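Local coordinates for protein TRAP-type C4-dicarboxylate:H+ symport system substrate-binding component DctP (Shewanella oneidensis, PDB 4MX6) that binds succinate in the periplasm and probably hands C4-dicarboxylates to the membrane components of a TRAP-type proton symport system, at residues V44-P50 and S222-Q227; A55-K59 and T71-F75; N122-N128 and H155-K159. The contacts are given in a common frame with arbitrary orientation. Where two conformers were deposited one is given. Numbering follows the deposited sequence.

Overall arrangement
All three contacts belong to one chain of a TRAP-type solute-binding protein. Contact 1 pairs segments 172 residues apart in sequence, and contacts 2 and 3 follow one another inside the loop it closes. The centre of contact 1 lies about 16 Å from that of contact 2 and about 17 Å from that of contact 3; the latter two are about 25 Å apart and do not touch. Helix 50-65, whose first residue ends segment 44-50, carries contact 1 on into contact 2, where Leu56 meets Glu47. Pro50, Ser222 and Asn223 pack on His155 and Asn156 of contact 3. Asn223 binds the succinate and the Asn156 side chain lies about 4 Å from it, whereas contact 2 joins helix and second strand of a beta-alpha-beta unit.

Contact 1: residues V44-P50 and S222-Q227; sequences VVAENTP and SNTYSQ
This is a water-mediated contact between the loop leading from strand 37-42 into helix 50-65 and helix 221-226 with Gln227 just beyond its end. Such a helix N-terminus facing a distant helix across waters beside the succinate fits the ligand cleft of a periplasmic-binding-protein fold. CA-CA distances are 7.5 Å for Val45-Asn223, 6.4 Å for Ala46-Ser226 and 6.4 Å for Thr49-Ser222. After an inverse gamma turn centred on Asn48, Thr49 (chi1 p) N-caps helix 50-65, its OG1 donating to Ala46 O (2.7 Å). Small side chains pack directly: Ala46 CB-Ser226 CB 4.0 Å, Pro50 CD-Ser222 OG 3.5 Å. Ser226 (chi1 p) donates from OG to Ser222 O (2.8 Å). One water joins Ala46 N (3.1 Å), Asn223 OD1 (2.9 Å), Ser226 OG (2.8 Å) and Gln227 NE2 (2.9 Å; chi1, chi2 m); others link Val44 O (3.0 Å) to Gln227 NE2 (2.6 Å) and Asn48 O (2.9 Å) to Ser222 OG (2.7 Å). Asn223 ND2 bonds Asn219 and succinate. Helix 260-295 touches Pro50 and Ser222; strand 243-251 meets Val45 and Asn223.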
ATOM      1  N   VAL A  44       0.350  -4.476   9.299  1.00  5.59           N
ATOM      2  CA  VAL A  44       0.919  -3.330  10.002  1.00  5.80           C
ATOM      3  C   VAL A  44      -0.072  -2.202  10.262  1.00  6.04           C
ATOM      4  O   VAL A  44       0.301  -1.186  10.840  1.00  7.39           O
ATOM      5  CB  VAL A  44       2.155  -2.765   9.246  1.00  6.31           C
ATOM      6  CG1 VAL A  44       3.165  -3.869   9.039  1.00  6.48           C
ATOM      7  CG2 VAL A  44       1.778  -2.099   7.921  1.00  6.33           C
ATOM      8  N   VAL A  45      -1.311  -2.323   9.796  1.00  6.05           N
ATOM      9  CA  VAL A  45      -2.270  -1.233   9.943  1.00  6.06           C
ATOM     10  C   VAL A  45      -3.218  -1.406  11.130  1.00  5.84           C
ATOM     11  O   VAL A  45      -3.261  -2.443  11.777  1.00  6.67           O
ATOM     12  CB  VAL A  45      -3.059  -0.964   8.639  1.00  6.17           C
ATOM     13  CG1 VAL A  45      -2.089  -0.615   7.505  1.00  6.76           C
ATOM     14  CG2 VAL A  45      -3.963  -2.129   8.246  1.00  6.61           C
ATOM     15  N   ALA A  46      -3.969  -0.347  11.413  1.00  5.76           N
ATOM     16  CA  ALA A  46      -5.017  -0.407  12.423  1.00  6.36           C
ATOM     17  C   ALA A  46      -6.145  -1.341  11.969  1.00  6.33           C
ATOM     18  O   ALA A  46      -6.314  -1.618  10.786  1.00  6.48           O
ATOM     19  CB  ALA A  46      -5.558   0.980  12.705  1.00  6.87           C
ATOM     20  N   GLU A  47      -6.934  -1.815  12.918  1.00  6.78           N
ATOM     21  CA  GLU A  47      -8.032  -2.717  12.606  1.00  6.90           C
ATOM     22  C   GLU A  47      -9.092  -2.056  11.727  1.00  6.49           C
ATOM     23  O   GLU A  47      -9.622  -2.688  10.802  1.00  6.46           O
ATOM     24  CB  GLU A  47      -8.665  -3.205  13.915  1.00  8.29           C
ATOM     25  CG  GLU A  47      -9.906  -4.048  13.712  1.00  9.53           C
ATOM     26  CD  GLU A  47     -10.293  -4.836  14.931  1.00 11.64           C
ATOM     27  OE1 GLU A  47      -9.392  -5.458  15.549  1.00 13.46           O
ATOM     28  OE2 GLU A  47     -11.504  -4.874  15.233  1.00 11.12           O
ATOM     29  N   ASN A  48      -9.396  -0.791  11.988  1.00  6.77           N
ATOM     30  CA  ASN A  48     -10.552  -0.146  11.375  1.00  6.98           C
ATOM     31  C   ASN A  48     -10.134   0.581  10.085  1.00  6.40           C
ATOM     32  O   ASN A  48     -10.199   1.811   9.973  1.00  7.75           O
ATOM     33  CB  ASN A  48     -11.269   0.772  12.372  1.00  7.75           C
ATOM     34  CG  ASN A  48     -11.846   0.004  13.548  1.00  8.68           C
ATOM     35  OD1 ASN A  48     -11.881  -1.230  13.551  1.00  9.60           O
ATOM     36  ND2 ASN A  48     -12.325   0.728  14.543  1.00  9.55           N
ATOM     37  N   THR A  49      -9.716  -0.234   9.121  1.00  5.91           N
ATOM     38  CA  THR A  49      -9.113   0.186   7.853  1.00  5.60           C
ATOM     39  C   THR A  49      -9.478  -0.855   6.794  1.00  5.71           C
ATOM     40  O   THR A  49      -9.931  -1.943   7.146  1.00  5.99           O
ATOM     41  CB  THR A  49      -7.582   0.195   7.951  1.00  5.61           C
ATOM     42  OG1 THR A  49      -7.112  -1.133   8.236  1.00  6.67           O
ATOM     43  CG2 THR A  49      -7.076   1.173   9.012  1.00  6.47           C
ATOM     44  N   PRO A  50      -9.253  -0.564   5.502  1.00  5.56           N
ATOM     45  CA  PRO A  50      -9.573  -1.599   4.504  1.00  5.78           C
ATOM     46  C   PRO A  50      -8.820  -2.920   4.725  1.00  5.32           C
ATOM     47  O   PRO A  50      -9.449  -3.987   4.656  1.00  6.11           O
ATOM     48  CB  PRO A  50      -9.222  -0.943   3.161  1.00  6.20           C
ATOM     49  CG  PRO A  50      -8.415   0.290   3.511  1.00  7.08           C
ATOM     50  CD  PRO A  50      -8.911   0.713   4.861  1.00  5.87           C
ATOM     51  N   SER A 222      -7.029   7.092   4.942  1.00  5.98           N
ATOM     52  CA  SER A 222      -7.310   6.067   5.944  1.00  5.80           C
ATOM     53  C   SER A 222      -6.144   5.874   6.897  1.00  5.66           C
ATOM     54  O   SER A 222      -6.353   5.795   8.107  1.00  6.38           O
ATOM     55  CB  SER A 222      -7.648   4.738   5.280  1.00  6.35           C
ATOM     56  OG  SER A 222      -7.548   3.663   6.207  1.00  7.80           O
ATOM     57  N   ASN A 223      -4.923   5.781   6.391  1.00  5.65           N
ATOM     58  CA  ASN A 223      -3.768   5.665   7.282  1.00  6.30           C
ATOM     59  C   ASN A 223      -3.507   6.962   8.065  1.00  5.94           C
ATOM     60  O   ASN A 223      -3.152   6.933   9.250  1.00  6.89           O
ATOM     61  CB  ASN A 223      -2.518   5.234   6.522  1.00  6.02           C
ATOM     62  CG  ASN A 223      -2.438   3.729   6.342  1.00  5.52           C
ATOM     63  OD1 ASN A 223      -2.999   2.949   7.139  1.00  6.21           O
ATOM     64  ND2 ASN A 223      -1.718   3.309   5.322  1.00  4.98           N
ATOM     65  N   THR A 224      -3.691   8.101   7.405  1.00  6.00           N
ATOM     66  CA  THR A 224      -3.440   9.393   8.024  1.00  6.82           C
ATOM     67  C   THR A 224      -4.364   9.570   9.229  1.00  6.98           C
ATOM     68  O   THR A 224      -3.933  10.057  10.285  1.00  7.43           O
ATOM     69  CB  THR A 224      -3.631  10.519   6.994  1.00  7.75           C
ATOM     70  OG1 THR A 224      -2.713  10.342   5.917  1.00  9.19           O
ATOM     71  CG2 THR A 224      -3.398  11.890   7.596  1.00  8.76           C
ATOM     72  N   TYR A 225      -5.632   9.193   9.069  1.00  6.73           N
ATOM     73  CA  TYR A 225      -6.603   9.278  10.155  1.00  6.91           C
ATOM     74  C   TYR A 225      -6.361   8.247  11.249  1.00  7.14           C
ATOM     75  O   TYR A 225      -6.238   8.587  12.427  1.00  8.20           O
ATOM     76  CB  TYR A 225      -8.037   9.144   9.623  1.00  7.10           C
ATOM     77  CG  TYR A 225      -9.039   9.143  10.747  1.00  7.74           C
ATOM     78  CD1 TYR A 225      -9.278  10.291  11.480  1.00  8.96           C
ATOM     79  CD2 TYR A 225      -9.701   7.985  11.125  1.00  8.68           C
ATOM     80  CE1 TYR A 225     -10.170  10.301  12.539  1.00  9.98           C
ATOM     81  CE2 TYR A 225     -10.595   7.974  12.181  1.00 10.25           C
ATOM     82  CZ  TYR A 225     -10.828   9.139  12.887  1.00 10.87           C
ATOM     83  OH  TYR A 225     -11.722   9.137  13.948  1.00 12.73           O
ATOM     84  N   SER A 226      -6.249   6.983  10.851  1.00  6.56           N
ATOM     85  CA  SER A 226      -6.189   5.908  11.836  1.00  7.18           C
ATOM     86  C   SER A 226      -4.889   5.922  12.651  1.00  7.41           C
ATOM     87  O   SER A 226      -4.890   5.491  13.794  1.00  9.45           O
ATOM     88  CB  SER A 226      -6.424   4.532  11.205  1.00  7.34           C
ATOM     89  OG  SER A 226      -5.464   4.238  10.213  1.00  6.71           O
ATOM     90  N   GLN A 227      -3.798   6.438  12.082  1.00  7.52           N
ATOM     91  CA  GLN A 227      -2.532   6.543  12.814  1.00  8.17           C
ATOM     92  C   GLN A 227      -2.298   7.928  13.416  1.00  8.44           C
ATOM     93  O   GLN A 227      -1.262   8.164  14.035  1.00  9.13           O
ATOM     94  CB  GLN A 227      -1.349   6.171  11.905  1.00 10.20           C
ATOM     95  CG  GLN A 227      -1.362   4.714  11.432  1.00 12.08           C
ATOM     96  CD  GLN A 227      -1.368   3.660  12.552  1.00 13.62           C
ATOM     97  OE1 GLN A 227      -0.964   3.905  13.694  1.00 15.78           O
ATOM     98  NE2 GLN A 227      -1.820   2.481  12.218  1.00 13.45           N
TER
HETATM   99  O   HOH W   1      -0.699   0.320  13.178  1.00 19.80           O
HETATM  100  O   HOH W   2      -3.549   2.275   9.876  1.00  6.61           O
HETATM  101  O   HOH W   3      -9.666   3.684   7.822  1.00  8.16           O

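Contact 2: residues A55-K59 and T71-F75; sequences ALKFK and TVSVF
Helix 55-59 lies nearly antiparallel on strand 71-75, their axes 8.3 Å apart at closest and crossing at -163°. CA atoms pair Ala55 with Val74 (6.7 Å) and Lys59 with Val72 (4.9 Å). Alternation along the strand turns Val72 and Val74, both chi1 t, toward the helix and Ser73 away. Val74 fills the hollow between Ala55, Leu56 and Lys59: its CG1 lies 3.8 Å from Ala55 CB, and its CG2 4.3 Å from Leu56 CD2 and 4.2 Å from Lys59 CB. Val72 wedges between Phe58 and Lys59, with Val72 CG1 4.1 Å from Phe58 CD2 and Val72 CB 3.8 Å from Lys59 CB. The lysine chain extends through chi3, then bends at chi4 (p), so that Lys59 NZ donates to Val72 O at 2.8 Å; it also salt-bridges Glu63, which accepts from Thr71 OG1. A water accepts from Val74 N (2.9 Å). Strand 37-42 pairs in parallel with strand 70-75, so helix 50-65 here packs on the second strand of a beta-alpha-beta unit.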
ATOM      1  N   ALA A  55      -8.815  -8.582   6.572  1.00  6.11           N
ATOM      2  CA  ALA A  55      -8.244  -9.702   7.316  1.00  6.59           C
ATOM      3  C   ALA A  55      -9.291 -10.316   8.251  1.00  6.61           C
ATOM      4  O   ALA A  55      -9.382 -11.544   8.369  1.00  7.09           O
ATOM      5  CB  ALA A  55      -7.013  -9.246   8.088  1.00  7.14           C
ATOM      6  N   LEU A  56     -10.067  -9.472   8.938  1.00  6.85           N
ATOM      7  CA  LEU A  56     -11.112  -9.986   9.834  1.00  6.93           C
ATOM      8  C   LEU A  56     -12.241 -10.662   9.063  1.00  7.59           C
ATOM      9  O   LEU A  56     -12.785 -11.661   9.522  1.00  8.15           O
ATOM     10  CB  LEU A  56     -11.661  -8.860  10.706  1.00  8.57           C
ATOM     11  CG  LEU A  56     -10.732  -8.394  11.832  1.00 10.69           C
ATOM     12  CD1 LEU A  56     -11.367  -7.235  12.577  1.00 12.54           C
ATOM     13  CD2 LEU A  56     -10.374  -9.518  12.795  1.00 11.36           C
ATOM     14  N   LYS A  57     -12.594 -10.152   7.889  1.00  7.28           N
ATOM     15  CA  LYS A  57     -13.615 -10.814   7.084  1.00  8.01           C
ATOM     16  C   LYS A  57     -13.139 -12.202   6.658  1.00  7.51           C
ATOM     17  O   LYS A  57     -13.904 -13.172   6.684  1.00  8.23           O
ATOM     18  CB  LYS A  57     -13.971  -9.959   5.864  1.00  8.10           C
ATOM     19  CG  LYS A  57     -15.065 -10.543   4.976  1.00  8.77           C
ATOM     20  CD  LYS A  57     -16.397 -10.681   5.707  1.00 10.20           C
ATOM     21  CE  LYS A  57     -17.525 -11.047   4.763  1.00 12.01           C
ATOM     22  NZ  LYS A  57     -18.828 -11.103   5.457  1.00 14.06           N
ATOM     23  N   PHE A  58     -11.870 -12.308   6.284  1.00  6.79           N
ATOM     24  CA  PHE A  58     -11.285 -13.596   5.910  1.00  7.48           C
ATOM     25  C   PHE A  58     -11.381 -14.575   7.083  1.00  7.63           C
ATOM     26  O   PHE A  58     -11.807 -15.726   6.913  1.00  8.05           O
ATOM     27  CB  PHE A  58      -9.850 -13.374   5.434  1.00  7.29           C
ATOM     28  CG  PHE A  58      -9.088 -14.638   5.111  1.00  7.34           C
ATOM     29  CD1 PHE A  58      -9.517 -15.519   4.132  1.00  8.01           C
ATOM     30  CD2 PHE A  58      -7.898 -14.896   5.753  1.00  8.58           C
ATOM     31  CE1 PHE A  58      -8.791 -16.644   3.843  1.00  9.21           C
ATOM     32  CE2 PHE A  58      -7.165 -16.023   5.450  1.00  9.73           C
ATOM     33  CZ  PHE A  58      -7.615 -16.893   4.496  1.00 10.07           C
ATOM     34  N   LYS A  59     -11.023 -14.121   8.282  1.00  8.24           N
ATOM     35  CA  LYS A  59     -11.187 -14.924   9.489  1.00  8.32           C
ATOM     36  C   LYS A  59     -12.627 -15.394   9.655  1.00  8.97           C
ATOM     37  O   LYS A  59     -12.873 -16.572   9.917  1.00  9.94           O
ATOM     38  CB  LYS A  59     -10.762 -14.100  10.705  1.00  9.13           C
ATOM     39  CG  LYS A  59     -11.072 -14.739  12.050  1.00  9.32           C
ATOM     40  CD  LYS A  59     -10.676 -13.819  13.192  1.00 10.95           C
ATOM     41  CE  LYS A  59     -10.990 -14.405  14.561  1.00 12.52           C
ATOM     42  NZ  LYS A  59     -10.240 -15.655  14.806  1.00 13.41           N
ATOM     43  N   THR A  71      -8.643 -22.221  11.573  1.00 15.93           N
ATOM     44  CA  THR A  71      -8.951 -20.975  12.253  1.00 16.41           C
ATOM     45  C   THR A  71      -7.946 -19.943  11.780  1.00 14.58           C
ATOM     46  O   THR A  71      -6.819 -20.299  11.459  1.00 15.93           O
ATOM     47  CB  THR A  71      -8.871 -21.124  13.785  1.00 19.33           C
ATOM     48  OG1 THR A  71      -9.326 -19.920  14.405  1.00 22.11           O
ATOM     49  CG2 THR A  71      -7.451 -21.431  14.231  1.00 19.68           C
ATOM     50  N   VAL A  72      -8.354 -18.677  11.723  1.00 12.77           N
ATOM     51  CA  VAL A  72      -7.466 -17.605  11.293  1.00 11.44           C
ATOM     52  C   VAL A  72      -7.191 -16.673  12.470  1.00 11.27           C
ATOM     53  O   VAL A  72      -8.127 -16.143  13.056  1.00 13.25           O
ATOM     54  CB  VAL A  72      -8.079 -16.781  10.141  1.00 11.48           C
ATOM     55  CG1 VAL A  72      -7.101 -15.700   9.684  1.00 11.25           C
ATOM     56  CG2 VAL A  72      -8.452 -17.667   8.977  1.00 11.89           C
ATOM     57  N   SER A  73      -5.917 -16.504  12.821  1.00 10.03           N
ATOM     58  CA  SER A  73      -5.502 -15.533  13.822  1.00 10.65           C
ATOM     59  C   SER A  73      -4.977 -14.296  13.114  1.00  9.29           C
ATOM     60  O   SER A  73      -4.086 -14.396  12.273  1.00  9.33           O
ATOM     61  CB  SER A  73      -4.425 -16.118  14.735  1.00 13.01           C
ATOM     62  OG  SER A  73      -4.933 -17.230  15.444  1.00 15.57           O
ATOM     63  N   VAL A  74      -5.534 -13.143  13.463  1.00  8.60           N
ATOM     64  CA  VAL A  74      -5.170 -11.888  12.822  1.00  8.12           C
ATOM     65  C   VAL A  74      -4.377 -11.023  13.795  1.00  7.85           C
ATOM     66  O   VAL A  74      -4.781 -10.821  14.936  1.00  9.50           O
ATOM     67  CB  VAL A  74      -6.433 -11.129  12.347  1.00  8.50           C
ATOM     68  CG1 VAL A  74      -6.072  -9.775  11.759  1.00  8.86           C
ATOM     69  CG2 VAL A  74      -7.207 -11.957  11.323  1.00  8.86           C
ATOM     70  N   PHE A  75      -3.255 -10.480  13.310  1.00  7.88           N
ATOM     71  CA  PHE A  75      -2.331  -9.705  14.129  1.00  7.96           C
ATOM     72  C   PHE A  75      -2.113  -8.346  13.479  1.00  8.09           C
ATOM     73  O   PHE A  75      -1.266  -8.210  12.593  1.00  8.44           O
ATOM     74  CB  PHE A  75      -0.991 -10.444  14.261  1.00  8.99           C
ATOM     75  CG  PHE A  75      -1.120 -11.830  14.824  1.00 10.11           C
ATOM     76  CD1 PHE A  75      -1.348 -12.915  13.988  1.00 10.80           C
ATOM     77  CD2 PHE A  75      -1.007 -12.059  16.184  1.00 12.29           C
ATOM     78  CE1 PHE A  75      -1.471 -14.191  14.500  1.00 11.88           C
ATOM     79  CE2 PHE A  75      -1.135 -13.348  16.698  1.00 13.33           C
ATOM     80  CZ  PHE A  75      -1.367 -14.400  15.849  1.00 12.69           C
TER
HETATM   81  O   HOH W   4      -7.649 -13.455  15.424  1.00 15.94           O

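Contact 3: residues N122-N128 and H155-K159; sequences NDMDAVN and HNGMK
Met124, the first residue of helix 124-132, lays its side chain over a bulge in strand 148-158, overlapping His155, Gly157 and Met158. A classic beta bulge sets Asn156 and Gly157 opposite the single residue Leu244 of the antiparallel strand 243-251, with Asn156 at phi/psi -118/-73 and Gly157 nearly extended at 171/-175. The helix segment 124-128 and strand segment 155-158 have axes 9.4 Å apart at closest, crossing at 134°; CA atoms lie nearest for Asp123-Met158 (7.0 Å) and Met124-Gly157 (6.7 Å). Both methionines are m at chi1, chi2 and chi3, and their folded chains meet sulfur to sulfur, Met124 SD to Met158 SD 3.6 Å. Met124 SD also sits 3.8 Å from Gly157 C, and Met124 CE 3.7 Å from His155 CD2. The CA-to-CB bond of Asn156 points away from the helix; its amide hydrogen-bonds Tyr246 OH through ND2 and Thr220 OG1 through OD1, linking the bulge to the succinate site, whereas His155 NE2 pairs with Gln131. One helical turn on from Met124, Asn128 OD1 approaches the imidazole edge, 3.1 Å from His155 CE1. Asp123 N-caps the helix: Ala126 N donates to Asp123 OD1 at 3.1 Å, with an N-H...O angle of 157°.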
ATOM      1  N   ASN A 122      -4.214   8.081 -12.692  1.00 10.23           N
ATOM      2  CA  ASN A 122      -4.999   9.264 -12.356  1.00 11.61           C
ATOM      3  C   ASN A 122      -5.780   9.058 -11.064  1.00 11.42           C
ATOM      4  O   ASN A 122      -5.932   9.978 -10.240  1.00 12.64           O
ATOM      5  CB  ASN A 122      -6.007   9.589 -13.459  1.00 13.92           C
ATOM      6  CG  ASN A 122      -5.356  10.092 -14.733  1.00 16.32           C
ATOM      7  OD1 ASN A 122      -4.185  10.467 -14.739  1.00 16.86           O
ATOM      8  ND2 ASN A 122      -6.124  10.116 -15.821  1.00 18.09           N
ATOM      9  N   ASP A 123      -6.291   7.845 -10.900  1.00 10.66           N
ATOM     10  CA  ASP A 123      -7.216   7.550  -9.823  1.00 10.85           C
ATOM     11  C   ASP A 123      -7.321   6.035  -9.649  1.00  9.29           C
ATOM     12  O   ASP A 123      -6.680   5.269 -10.381  1.00  8.95           O
ATOM     13  CB  ASP A 123      -8.590   8.182 -10.087  1.00 13.36           C
ATOM     14  CG  ASP A 123      -9.178   7.772 -11.408  1.00 15.19           C
ATOM     15  OD1 ASP A 123      -8.948   6.629 -11.850  1.00 15.42           O
ATOM     16  OD2 ASP A 123      -9.886   8.615 -12.017  1.00 17.86           O
ATOM     17  N   MET A 124      -8.135   5.615  -8.689  0.60  8.61           N
ATOM     18  CA  MET A 124      -8.234   4.204  -8.331  0.60  7.86           C
ATOM     19  C   MET A 124      -8.914   3.360  -9.401  0.60  8.54           C
ATOM     20  O   MET A 124      -8.697   2.157  -9.476  0.60  9.07           O
ATOM     21  CB  MET A 124      -8.951   4.045  -6.998  0.60  7.44           C
ATOM     22  CG  MET A 124      -8.174   4.633  -5.840  0.60  7.35           C
ATOM     23  SD  MET A 124      -6.570   3.878  -5.658  0.60  7.63           S
ATOM     24  CE  MET A 124      -7.066   2.280  -5.081  0.60  7.98           C
ATOM     25  N   ASP A 125      -9.758   3.973 -10.214  1.00  9.80           N
ATOM     26  CA  ASP A 125     -10.351   3.268 -11.344  1.00 11.52           C
ATOM     27  C   ASP A 125      -9.258   2.822 -12.329  1.00 10.78           C
ATOM     28  O   ASP A 125      -9.298   1.697 -12.852  1.00 10.26           O
ATOM     29  CB  ASP A 125     -11.396   4.137 -12.050  1.00 15.41           C
ATOM     30  CG  ASP A 125     -12.677   4.312 -11.236  1.00 20.07           C
ATOM     31  OD1 ASP A 125     -13.038   3.406 -10.457  1.00 22.12           O
ATOM     32  OD2 ASP A 125     -13.328   5.371 -11.380  1.00 23.13           O
ATOM     33  N   ALA A 126      -8.287   3.698 -12.585  1.00  9.83           N
ATOM     34  CA  ALA A 126      -7.190   3.360 -13.491  1.00  9.46           C
ATOM     35  C   ALA A 126      -6.304   2.274 -12.880  1.00  8.11           C
ATOM     36  O   ALA A 126      -5.888   1.342 -13.567  1.00  8.61           O
ATOM     37  CB  ALA A 126      -6.377   4.601 -13.813  1.00 10.04           C
ATOM     38  N   VAL A 127      -6.029   2.395 -11.583  1.00  7.60           N
ATOM     39  CA  VAL A 127      -5.255   1.373 -10.888  1.00  7.57           C
ATOM     40  C   VAL A 127      -5.902   0.006 -11.056  1.00  7.37           C
ATOM     41  O   VAL A 127      -5.252  -0.985 -11.404  1.00  7.60           O
ATOM     42  CB  VAL A 127      -5.156   1.703  -9.372  1.00  8.32           C
ATOM     43  CG1 VAL A 127      -4.512   0.574  -8.628  1.00  8.86           C
ATOM     44  CG2 VAL A 127      -4.388   2.998  -9.157  1.00  8.51           C
ATOM     45  N   ASN A 128      -7.199  -0.042 -10.796  1.00  8.02           N
ATOM     46  CA  ASN A 128      -7.930  -1.292 -10.874  1.00  8.17           C
ATOM     47  C   ASN A 128      -7.913  -1.878 -12.295  1.00  8.75           C
ATOM     48  O   ASN A 128      -7.730  -3.077 -12.476  1.00  8.68           O
ATOM     49  CB  ASN A 128      -9.357  -1.115 -10.401  1.00  9.37           C
ATOM     50  CG  ASN A 128     -10.022  -2.415 -10.149  1.00 11.84           C
ATOM     51  OD1 ASN A 128      -9.692  -3.103  -9.181  1.00 12.55           O
ATOM     52  ND2 ASN A 128     -10.975  -2.769 -10.994  1.00 14.65           N
ATOM     53  N   HIS A 155      -7.097  -2.825  -2.430  1.00  5.70           N
ATOM     54  CA  HIS A 155      -6.913  -1.379  -2.476  1.00  5.68           C
ATOM     55  C   HIS A 155      -6.739  -0.725  -1.117  1.00  5.48           C
ATOM     56  O   HIS A 155      -7.308  -1.166  -0.113  1.00  6.32           O
ATOM     57  CB  HIS A 155      -8.115  -0.718  -3.154  1.00  6.30           C
ATOM     58  CG  HIS A 155      -8.292  -1.152  -4.569  1.00  6.85           C
ATOM     59  ND1 HIS A 155      -9.500  -1.418  -5.173  1.00  9.16           N
ATOM     60  CD2 HIS A 155      -7.351  -1.362  -5.513  1.00  6.23           C
ATOM     61  CE1 HIS A 155      -9.281  -1.779  -6.431  1.00  7.09           C
ATOM     62  NE2 HIS A 155      -7.981  -1.758  -6.652  1.00  9.81           N
ATOM     63  N   ASN A 156      -6.000   0.387  -1.111  1.00  5.59           N
ATOM     64  CA  ASN A 156      -6.118   1.369  -0.044  1.00  5.65           C
ATOM     65  C   ASN A 156      -6.596   2.690  -0.650  1.00  5.59           C
ATOM     66  O   ASN A 156      -7.769   3.039  -0.503  1.00  6.03           O
ATOM     67  CB  ASN A 156      -4.848   1.499   0.787  1.00  5.95           C
ATOM     68  CG  ASN A 156      -5.080   2.329   2.034  1.00  5.91           C
ATOM     69  OD1 ASN A 156      -5.817   3.328   1.998  1.00  6.03           O
ATOM     70  ND2 ASN A 156      -4.499   1.914   3.145  1.00  7.08           N
ATOM     71  N   GLY A 157      -5.732   3.388  -1.382  1.00  5.44           N
ATOM     72  CA  GLY A 157      -6.136   4.648  -1.972  1.00  6.33           C
ATOM     73  C   GLY A 157      -4.978   5.393  -2.585  1.00  5.50           C
ATOM     74  O   GLY A 157      -3.859   4.915  -2.588  1.00  5.93           O
ATOM     75  N   MET A 158      -5.256   6.598  -3.062  1.00  5.77           N
ATOM     76  CA  MET A 158      -4.202   7.468  -3.549  1.00  5.57           C
ATOM     77  C   MET A 158      -3.508   8.132  -2.364  1.00  5.50           C
ATOM     78  O   MET A 158      -4.120   8.391  -1.337  1.00  6.86           O
ATOM     79  CB  MET A 158      -4.766   8.526  -4.491  1.00  6.97           C
ATOM     80  CG  MET A 158      -5.578   7.973  -5.656  1.00  9.18           C
ATOM     81  SD  MET A 158      -4.749   6.792  -6.722  1.00 10.63           S
ATOM     82  CE  MET A 158      -3.578   7.861  -7.558  1.00 11.97           C
ATOM     83  N   LYS A 159      -2.220   8.405  -2.504  1.00  5.87           N
ATOM     84  CA  LYS A 159      -1.440   9.075  -1.474  1.00  5.66           C
ATOM     85  C   LYS A 159      -1.545  10.591  -1.547  1.00  6.10           C
ATOM     86  O   LYS A 159      -1.596  11.167  -2.631  1.00  7.00           O
ATOM     87  CB  LYS A 159       0.038   8.661  -1.594  1.00  6.01           C
ATOM     88  CG  LYS A 159       0.279   7.165  -1.392  1.00  6.13           C
ATOM     89  CD  LYS A 159       1.746   6.770  -1.471  1.00  6.63           C
ATOM     90  CE  LYS A 159       2.305   7.016  -2.862  1.00  6.93           C
ATOM     91  NZ  LYS A 159       3.672   6.473  -3.020  1.00  7.00           N
TER